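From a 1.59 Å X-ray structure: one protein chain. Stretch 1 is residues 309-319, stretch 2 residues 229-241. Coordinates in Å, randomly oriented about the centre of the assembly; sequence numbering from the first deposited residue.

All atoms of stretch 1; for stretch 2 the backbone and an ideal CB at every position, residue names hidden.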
ATOM      1  N   LEU B 309      -8.738  18.376  22.590  1.00 11.48           N
ATOM      2  CA  LEU B 309      -8.585  17.063  23.241  1.00 12.81           C
ATOM      3  C   LEU B 309      -8.443  15.974  22.174  1.00 10.95           C
ATOM      4  O   LEU B 309      -7.678  15.044  22.338  1.00  7.92           O
ATOM      5  CB  LEU B 309      -9.734  16.736  24.213  1.00 11.72           C
ATOM      6  CG  LEU B 309      -9.786  17.723  25.413  1.00 12.93           C
ATOM      7  CD1 LEU B 309     -11.119  17.478  26.126  1.00 13.94           C
ATOM      8  CD2 LEU B 309      -8.578  17.371  26.279  1.00 19.54           C
ATOM      9  N   ALA B 310      -9.188  16.095  21.085  1.00 11.47           N
ATOM     10  CA  ALA B 310      -9.094  15.149  20.021  1.00 11.71           C
ATOM     11  C   ALA B 310      -7.649  15.075  19.529  1.00 11.43           C
ATOM     12  O   ALA B 310      -7.151  13.972  19.284  1.00  9.23           O
ATOM     13  CB  ALA B 310     -10.015  15.560  18.855  1.00 11.72           C
ATOM     14  N   TRP B 311      -7.015  16.219  19.343  1.00 10.39           N
ATOM     15  CA  TRP B 311      -5.661  16.238  18.913  1.00  9.93           C
ATOM     16  C   TRP B 311      -4.653  15.768  19.944  1.00 10.76           C
ATOM     17  O   TRP B 311      -3.617  15.284  19.540  1.00  8.97           O
ATOM     18  CB  TRP B 311      -5.300  17.591  18.291  1.00 10.53           C
ATOM     19  CG  TRP B 311      -5.776  17.568  16.876  1.00  9.68           C
ATOM     20  CD1 TRP B 311      -6.998  17.989  16.368  1.00 11.10           C
ATOM     21  CD2 TRP B 311      -5.053  17.041  15.754  1.00  9.29           C
ATOM     22  NE1 TRP B 311      -7.059  17.770  15.039  1.00 11.87           N
ATOM     23  CE2 TRP B 311      -5.918  17.202  14.606  1.00  8.95           C
ATOM     24  CE3 TRP B 311      -3.798  16.467  15.587  1.00 10.21           C
ATOM     25  CZ2 TRP B 311      -5.541  16.773  13.332  1.00 10.46           C
ATOM     26  CZ3 TRP B 311      -3.399  16.074  14.324  1.00  9.32           C
ATOM     27  CH2 TRP B 311      -4.271  16.205  13.205  1.00  8.56           C
ATOM     28  N   ASP B 312      -4.852  15.992  21.235  1.00 10.13           N
ATOM     29  CA  ASP B 312      -3.994  15.334  22.240  1.00 10.84           C
ATOM     30  C   ASP B 312      -4.041  13.831  22.050  1.00 10.29           C
ATOM     31  O   ASP B 312      -3.001  13.171  22.050  1.00 10.47           O
ATOM     32  CB  ASP B 312      -4.412  15.678  23.669  1.00 12.90           C
ATOM     33  CG  ASP B 312      -4.168  17.140  24.028  1.00 13.48           C
ATOM     34  OD1 ASP B 312      -3.343  17.777  23.329  1.00 13.25           O
ATOM     35  OD2 ASP B 312      -4.835  17.649  24.964  1.00 15.36           O
ATOM     36  N   VAL B 313      -5.242  13.279  21.944  1.00 10.38           N
ATOM     37  CA  VAL B 313      -5.423  11.832  21.860  1.00 10.35           C
ATOM     38  C   VAL B 313      -4.776  11.326  20.553  1.00  9.92           C
ATOM     39  O   VAL B 313      -4.069  10.330  20.531  1.00  9.69           O
ATOM     40  CB  VAL B 313      -6.935  11.514  21.825  1.00 10.87           C
ATOM     41  CG1 VAL B 313      -7.233  10.069  21.411  1.00  9.17           C
ATOM     42  CG2 VAL B 313      -7.560  11.768  23.190  1.00 14.43           C
ATOM     43  N   LEU B 314      -4.983  12.029  19.464  1.00 10.24           N
ATOM     44  CA  LEU B 314      -4.420  11.605  18.182  1.00  8.13           C
ATOM     45  C   LEU B 314      -2.879  11.730  18.172  1.00  9.47           C
ATOM     46  O   LEU B 314      -2.218  10.851  17.733  1.00 10.29           O
ATOM     47  CB  LEU B 314      -5.000  12.432  17.023  1.00  8.48           C
ATOM     48  CG  LEU B 314      -4.516  12.062  15.619  1.00  7.91           C
ATOM     49  CD1 LEU B 314      -4.746  10.576  15.315  1.00  8.26           C
ATOM     50  CD2 LEU B 314      -5.227  12.903  14.556  1.00  9.13           C
ATOM     51  N   ASP B 315      -2.325  12.808  18.700  1.00 10.66           N
ATOM     52  CA  ASP B 315      -0.892  12.941  18.721  1.00 10.42           C
ATOM     53  C   ASP B 315      -0.287  11.871  19.609  1.00 10.65           C
ATOM     54  O   ASP B 315       0.820  11.378  19.296  1.00 11.30           O
ATOM     55  CB  ASP B 315      -0.503  14.332  19.184  1.00 11.84           C
ATOM     56  CG  ASP B 315       0.886  14.751  18.688  1.00 11.84           C
ATOM     57  OD1 ASP B 315       1.274  14.266  17.595  1.00  9.93           O
ATOM     58  OD2 ASP B 315       1.532  15.583  19.327  1.00 13.22           O
ATOM     59  N   GLU B 316      -0.959  11.492  20.687  1.00  9.80           N
ATOM     60  CA  GLU B 316      -0.436  10.423  21.536  1.00 10.67           C
ATOM     61  C   GLU B 316      -0.296   9.125  20.767  1.00 10.24           C
ATOM     62  O   GLU B 316       0.656   8.353  20.963  1.00 10.46           O
ATOM     63  CB  GLU B 316      -1.352  10.215  22.695  1.00 11.85           C
ATOM     64  CG  GLU B 316      -1.209  11.348  23.684  1.00 13.17           C
ATOM     65  CD  GLU B 316      -2.351  11.395  24.638  1.00 20.35           C
ATOM     66  OE1 GLU B 316      -2.941  10.326  24.836  1.00 32.73           O
ATOM     67  OE2 GLU B 316      -2.595  12.478  25.239  1.00 20.96           O
ATOM     68  N   GLN B 317      -1.256   8.852  19.894  1.00 10.71           N
ATOM     69  CA  GLN B 317      -1.232   7.673  19.094  1.00 10.66           C
ATOM     70  C   GLN B 317       0.006   7.603  18.210  1.00 11.13           C
ATOM     71  O   GLN B 317       0.440   6.527  17.827  1.00 10.80           O
ATOM     72  CB  GLN B 317      -2.495   7.671  18.216  1.00 10.42           C
ATOM     73  CG  GLN B 317      -2.609   6.497  17.214  1.00 11.42           C
ATOM     74  CD  GLN B 317      -2.630   5.098  17.839  1.00 11.67           C
ATOM     75  OE1 GLN B 317      -2.909   4.921  19.005  1.00 11.49           O
ATOM     76  NE2 GLN B 317      -2.390   4.060  16.984  1.00 11.79           N
ATOM     77  N   TYR B 318       0.574   8.760  17.906  1.00 11.42           N
ATOM     78  CA  TYR B 318       1.789   8.825  17.079  1.00 10.75           C
ATOM     79  C   TYR B 318       3.015   9.340  17.818  1.00 13.78           C
ATOM     80  O   TYR B 318       3.940   9.908  17.197  1.00 15.29           O
ATOM     81  CB  TYR B 318       1.514   9.673  15.814  1.00 12.34           C
ATOM     82  CG  TYR B 318       0.570   8.966  14.895  1.00 10.74           C
ATOM     83  CD1 TYR B 318       1.047   8.045  13.987  1.00  8.82           C
ATOM     84  CD2 TYR B 318      -0.817   9.125  15.023  1.00 10.12           C
ATOM     85  CE1 TYR B 318       0.194   7.368  13.138  1.00 10.25           C
ATOM     86  CE2 TYR B 318      -1.696   8.445  14.215  1.00 11.89           C
ATOM     87  CZ  TYR B 318      -1.186   7.571  13.271  1.00 10.44           C
ATOM     88  OH  TYR B 318      -2.019   6.852  12.443  1.00 10.56           O
ATOM     89  N   ASP B 319       3.038   9.089  19.117  1.00 13.03           N
ATOM     90  CA  ASP B 319       4.211   9.425  19.933  1.00 16.28           C
ATOM     91  C   ASP B 319       4.540  10.914  19.992  1.00 13.46           C
ATOM     92  O   ASP B 319       5.735  11.290  20.061  1.00 14.92           O
ATOM     93  CB  ASP B 319       5.397   8.579  19.481  1.00 18.25           C
ATOM     94  CG  ASP B 319       5.536   7.290  20.297  1.00 35.16           C
ATOM     95  OD1 ASP B 319       4.629   6.922  21.093  1.00 42.00           O
ATOM     96  OD2 ASP B 319       6.565   6.649  20.160  1.00 51.49           O
ATOM     97  N   UNK B 229      -8.099  -0.982  13.638  1.00  8.40           N
ATOM     98  CA  UNK B 229      -8.603   0.393  13.952  1.00  8.05           C
ATOM     99  C   UNK B 229      -8.246   0.700  15.395  1.00 10.11           C
ATOM    100  O   UNK B 229      -8.900   0.171  16.326  1.00 11.01           O
ATOM    101  CB  UNK B 229     -10.113   0.513  13.736  1.00  8.05           C
ATOM    102  N   UNK B 230      -7.188   1.504  15.603  1.00  8.33           N
ATOM    103  CA  UNK B 230      -6.766   1.745  16.998  1.00  9.08           C
ATOM    104  C   UNK B 230      -7.845   2.515  17.804  1.00  9.35           C
ATOM    105  O   UNK B 230      -8.562   3.402  17.282  1.00  8.82           O
ATOM    106  CB  UNK B 230      -5.452   2.528  17.013  1.00  9.08           C
ATOM    107  N   UNK B 231      -7.914   2.186  19.117  1.00  9.52           N
ATOM    108  CA  UNK B 231      -8.791   2.930  20.047  1.00  9.42           C
ATOM    109  C   UNK B 231      -8.614   4.441  20.020  1.00  8.07           C
ATOM    110  O   UNK B 231      -9.611   5.166  20.045  1.00 10.80           O
ATOM    111  CB  UNK B 231      -8.548   2.441  21.476  1.00  9.42           C
ATOM    112  N   UNK B 232      -7.365   4.930  19.945  1.00  8.61           N
ATOM    113  CA  UNK B 232      -7.171   6.376  19.920  1.00  8.61           C
ATOM    114  C   UNK B 232      -7.647   7.017  18.603  1.00  7.35           C
ATOM    115  O   UNK B 232      -7.991   8.165  18.566  1.00 10.31           O
ATOM    116  CB  UNK B 232      -5.692   6.697  20.146  1.00  8.61           C
ATOM    117  N   UNK B 233      -7.670   6.226  17.502  1.00  6.92           N
ATOM    118  CA  UNK B 233      -8.259   6.796  16.257  1.00  8.08           C
ATOM    119  C   UNK B 233      -9.793   6.947  16.378  1.00  7.66           C
ATOM    120  O   UNK B 233     -10.370   7.976  16.016  1.00  9.08           O
ATOM    121  CB  UNK B 233      -7.923   5.907  15.058  1.00  8.08           C
ATOM    122  N   UNK B 234     -10.425   5.931  16.976  1.00  7.98           N
ATOM    123  CA  UNK B 234     -11.859   5.997  17.332  1.00  8.47           C
ATOM    124  C   UNK B 234     -12.145   7.207  18.237  1.00  8.46           C
ATOM    125  O   UNK B 234     -13.019   8.036  17.959  1.00  9.36           O
ATOM    126  CB  UNK B 234     -12.294   4.708  18.032  1.00  8.47           C
ATOM    127  N   UNK B 235     -11.376   7.309  19.342  1.00  8.86           N
ATOM    128  CA  UNK B 235     -11.603   8.409  20.295  1.00  9.99           C
ATOM    129  C   UNK B 235     -11.382   9.800  19.680  1.00  8.33           C
ATOM    130  O   UNK B 235     -12.164  10.736  19.885  1.00 10.22           O
ATOM    131  CB  UNK B 235     -10.679   8.239  21.502  1.00  9.99           C
ATOM    132  N   UNK B 236     -10.308   9.922  18.883  1.00  9.32           N
ATOM    133  CA  UNK B 236     -10.067  11.178  18.186  1.00  8.77           C
ATOM    134  C   UNK B 236     -11.310  11.545  17.301  1.00  8.55           C
ATOM    135  O   UNK B 236     -11.763  12.677  17.280  1.00  8.59           O
ATOM    136  CB  UNK B 236      -8.800  11.067  17.335  1.00  8.77           C
ATOM    137  N   UNK B 237     -11.787  10.536  16.549  1.00  7.86           N
ATOM    138  CA  UNK B 237     -12.909  10.785  15.654  1.00  7.52           C
ATOM    139  C   UNK B 237     -14.169  11.193  16.375  1.00  8.97           C
ATOM    140  O   UNK B 237     -14.882  12.121  15.948  1.00  9.37           O
ATOM    141  CB  UNK B 237     -13.191   9.538  14.813  1.00  7.52           C
ATOM    142  N   UNK B 238     -14.399  10.549  17.542  1.00  9.80           N
ATOM    143  CA  UNK B 238     -15.543  10.933  18.376  1.00 10.41           C
ATOM    144  C   UNK B 238     -15.496  12.403  18.839  1.00 10.15           C
ATOM    145  O   UNK B 238     -16.461  13.145  18.747  1.00 10.69           O
ATOM    146  CB  UNK B 238     -15.608  10.017  19.600  1.00 10.41           C
ATOM    147  N   UNK B 239     -14.310  12.792  19.328  1.00  9.13           N
ATOM    148  CA  UNK B 239     -14.096  14.163  19.811  1.00 10.74           C
ATOM    149  C   UNK B 239     -14.102  15.179  18.679  1.00 11.61           C
ATOM    150  O   UNK B 239     -14.683  16.274  18.816  1.00 13.03           O
ATOM    151  CB  UNK B 239     -12.771  14.254  20.571  1.00 10.74           C
ATOM    152  N   UNK B 240     -13.498  14.775  17.532  1.00  9.72           N
ATOM    153  CA  UNK B 240     -13.494  15.651  16.359  1.00 10.44           C
ATOM    154  C   UNK B 240     -14.938  15.873  15.869  1.00 10.23           C
ATOM    155  O   UNK B 240     -15.320  16.973  15.486  1.00 11.13           O
ATOM    156  CB  UNK B 240     -12.632  15.054  15.245  1.00 10.44           C
ATOM    157  N   UNK B 241     -15.739  14.773  15.923  1.00 10.50           N
ATOM    158  CA  UNK B 241     -17.154  14.868  15.537  1.00 10.52           C
ATOM    159  C   UNK B 241     -17.897  15.864  16.444  1.00 10.27           C
ATOM    160  O   UNK B 241     -18.615  16.752  15.980  1.00 10.47           O
ATOM    161  CB  UNK B 241     -17.819  13.492  15.606  1.00 10.52           C
TER

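The two helices run nearly antiparallel, their axes 8.2 Å apart at closest approach. Position 229 lies before the helix with nothing of stretch 1 near its ideal CB, so the contact sets no preference; it is Leu229.

Position 230 precedes the helix with phi/psi of -65/147, which proline tolerates, as do the usual capping residues. Its ideal CB points toward Gln317, 3.4 Å from NE2, leaving room for something compact. It is Pro230, whose ring packs on that amide. Position 231 points sideways into space free of stretch 1, and many residues would serve; it is Ala231.

Position 232 points toward stretch 1, its ideal CB 3.5 Å from Gln317 OE1 and 3.9 Å from Val313 CG1. An acceptor close by, with the carboxylate of Glu316 farther out, favours a long donor: lysine, arginine or perhaps glutamine. It is Arg232. NE donates to Gln317 OE1 at 2.8 Å, and NH2 adds a weak bond to the same OE1 at 3.2 Å; one face of the guanidinium lies against Gln317 CA and Glu316 O. Glu316 OE1 stays 4.6 Å from Arg232 NH1, too far for a salt bridge, and a water links the two atoms.

Position 233 points sideways, so only a side chain with reach could touch Leu314; leucine, isoleucine or methionine would suit. It is Ile233, whose CD1 meets Leu314 CD1 at 3.5 Å and also approaches the edge of the Tyr318 ring.

Position 234 points away from stretch 1, so this contact sets no preference; it is Ile234. Position 235 points sideways, with its ideal CB 3.9 Å from Val313 CG1, so a small residue fits easily; it is Ala235.

Position 236 sits where the backbones come closest, its CA 4.5 Å from that of Ala310. The CB points sideways, along a groove lined by Ala310, Leu314 and the indole of Trp311; a flat aromatic or a long aliphatic chain could follow it. It is Tyr236, chi1 t. Leu314 CD2 stands over its ring, 3.7 Å from the centroid, a CH-pi contact, while the ring edge points at the face of Trp311. A water joins Tyr236 OH to Trp311 NE1.

Position 237 points away and 238 sideways, each with nothing of stretch 1 within 5.5 Å of its ideal CB, so many residues would serve; they are Ala237 and Cys238.

Position 239 points toward stretch 1, its ideal CB 3.5 Å from Ala310 CB. This apolar surface invites leucine, isoleucine or methionine. Leu239 packs its CB 3.6 Å from Ala310 CB and extends CD1 to within 4.2 Å of Val313 CG2.

Position 240 points sideways, its ideal CB 4.5 Å from Ala310 CB, and could be polar; Asp240 OD1 accepts from the water held by Trp311 NE1. Position 241, out of reach, is Tyr241.

Stretch 2, residues 229-241: LPARIIAYACLDY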
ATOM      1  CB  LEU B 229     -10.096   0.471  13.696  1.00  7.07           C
ATOM      2  CG  LEU B 229     -10.803   1.792  14.082  1.00  9.86           C
ATOM      3  CD1 LEU B 229     -10.120   3.027  13.507  1.00 11.05           C
ATOM      4  CD2 LEU B 229     -12.300   1.674  13.721  1.00 10.55           C
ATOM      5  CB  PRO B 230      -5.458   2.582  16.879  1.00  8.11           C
ATOM      6  CG  PRO B 230      -5.000   2.330  15.481  1.00  9.04           C
ATOM      7  CD  PRO B 230      -6.275   2.150  14.658  1.00  9.23           C
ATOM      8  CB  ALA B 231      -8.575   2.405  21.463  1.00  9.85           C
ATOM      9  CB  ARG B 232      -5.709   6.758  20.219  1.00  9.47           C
ATOM     10  CG  ARG B 232      -5.410   6.489  21.718  1.00 11.17           C
ATOM     11  CD  ARG B 232      -4.001   6.949  22.102  1.00 14.07           C
ATOM     12  NE  ARG B 232      -3.013   6.031  21.583  1.00 15.49           N
ATOM     13  CZ  ARG B 232      -1.838   5.727  22.158  1.00 16.11           C
ATOM     14  NH1 ARG B 232      -1.498   6.246  23.326  1.00 17.23           N
ATOM     15  NH2 ARG B 232      -1.010   4.873  21.574  1.00 16.95           N
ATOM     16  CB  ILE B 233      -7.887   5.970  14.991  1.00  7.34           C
ATOM     17  CG1 ILE B 233      -6.369   5.925  14.720  1.00  8.23           C
ATOM     18  CG2 ILE B 233      -8.663   6.500  13.758  1.00  7.47           C
ATOM     19  CD1 ILE B 233      -5.720   7.279  14.471  1.00  9.75           C
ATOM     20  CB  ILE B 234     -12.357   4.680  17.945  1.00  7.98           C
ATOM     21  CG1 ILE B 234     -12.253   3.534  16.900  1.00  6.98           C
ATOM     22  CG2 ILE B 234     -13.800   4.827  18.413  1.00 10.62           C
ATOM     23  CD1 ILE B 234     -12.387   2.113  17.490  1.00  7.54           C
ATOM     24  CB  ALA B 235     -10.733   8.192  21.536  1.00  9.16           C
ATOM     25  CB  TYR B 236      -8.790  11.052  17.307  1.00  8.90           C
ATOM     26  CG  TYR B 236      -8.824  12.024  16.113  1.00  8.12           C
ATOM     27  CD1 TYR B 236      -8.534  13.349  16.272  1.00  8.65           C
ATOM     28  CD2 TYR B 236      -9.183  11.551  14.825  1.00  7.95           C
ATOM     29  CE1 TYR B 236      -8.589  14.236  15.181  1.00  9.97           C
ATOM     30  CE2 TYR B 236      -9.236  12.404  13.735  1.00  6.44           C
ATOM     31  CZ  TYR B 236      -8.966  13.767  13.933  1.00  8.45           C
ATOM     32  OH  TYR B 236      -9.054  14.606  12.864  1.00  9.39           O
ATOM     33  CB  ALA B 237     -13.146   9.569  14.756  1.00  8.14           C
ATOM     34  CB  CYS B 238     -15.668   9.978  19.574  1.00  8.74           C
ATOM     35  SG  CYS B 238     -16.137   8.294  19.139  1.00 10.66           S
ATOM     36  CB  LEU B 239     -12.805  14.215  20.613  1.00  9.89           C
ATOM     37  CG  LEU B 239     -12.846  13.539  21.985  1.00  9.09           C
ATOM     38  CD1 LEU B 239     -11.385  13.195  22.412  1.00  9.28           C
ATOM     39  CD2 LEU B 239     -13.565  14.364  23.051  1.00 11.73           C
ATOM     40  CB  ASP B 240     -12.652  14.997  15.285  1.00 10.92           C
ATOM     41  CG  ASP B 240     -12.429  15.873  14.060  1.00 10.60           C
ATOM     42  OD1 ASP B 240     -12.025  17.041  14.210  1.00 12.22           O
ATOM     43  OD2 ASP B 240     -12.669  15.361  12.940  1.00 10.86           O
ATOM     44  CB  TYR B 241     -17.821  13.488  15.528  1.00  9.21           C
ATOM     45  CG  TYR B 241     -19.229  13.575  15.019  1.00  9.92           C
ATOM     46  CD1 TYR B 241     -19.468  13.644  13.613  1.00 10.20           C
ATOM     47  CD2 TYR B 241     -20.319  13.642  15.878  1.00 12.30           C
ATOM     48  CE1 TYR B 241     -20.782  13.761  13.161  1.00 13.17           C
ATOM     49  CE2 TYR B 241     -21.618  13.783  15.406  1.00 12.87           C
ATOM     50  CZ  TYR B 241     -21.832  13.830  14.045  1.00 13.85           C
ATOM     51  OH  TYR B 241     -23.087  13.973  13.552  1.00 14.17           O
TER
HETATM   52  O   HOH W   1      -4.880   3.371  20.244  1.00 10.88           O
HETATM   53  O   HOH W   2      -3.098   7.919  25.243  1.00 17.15           O
HETATM   54  O   HOH W   3      -9.390  17.216  13.363  1.00 10.95           O
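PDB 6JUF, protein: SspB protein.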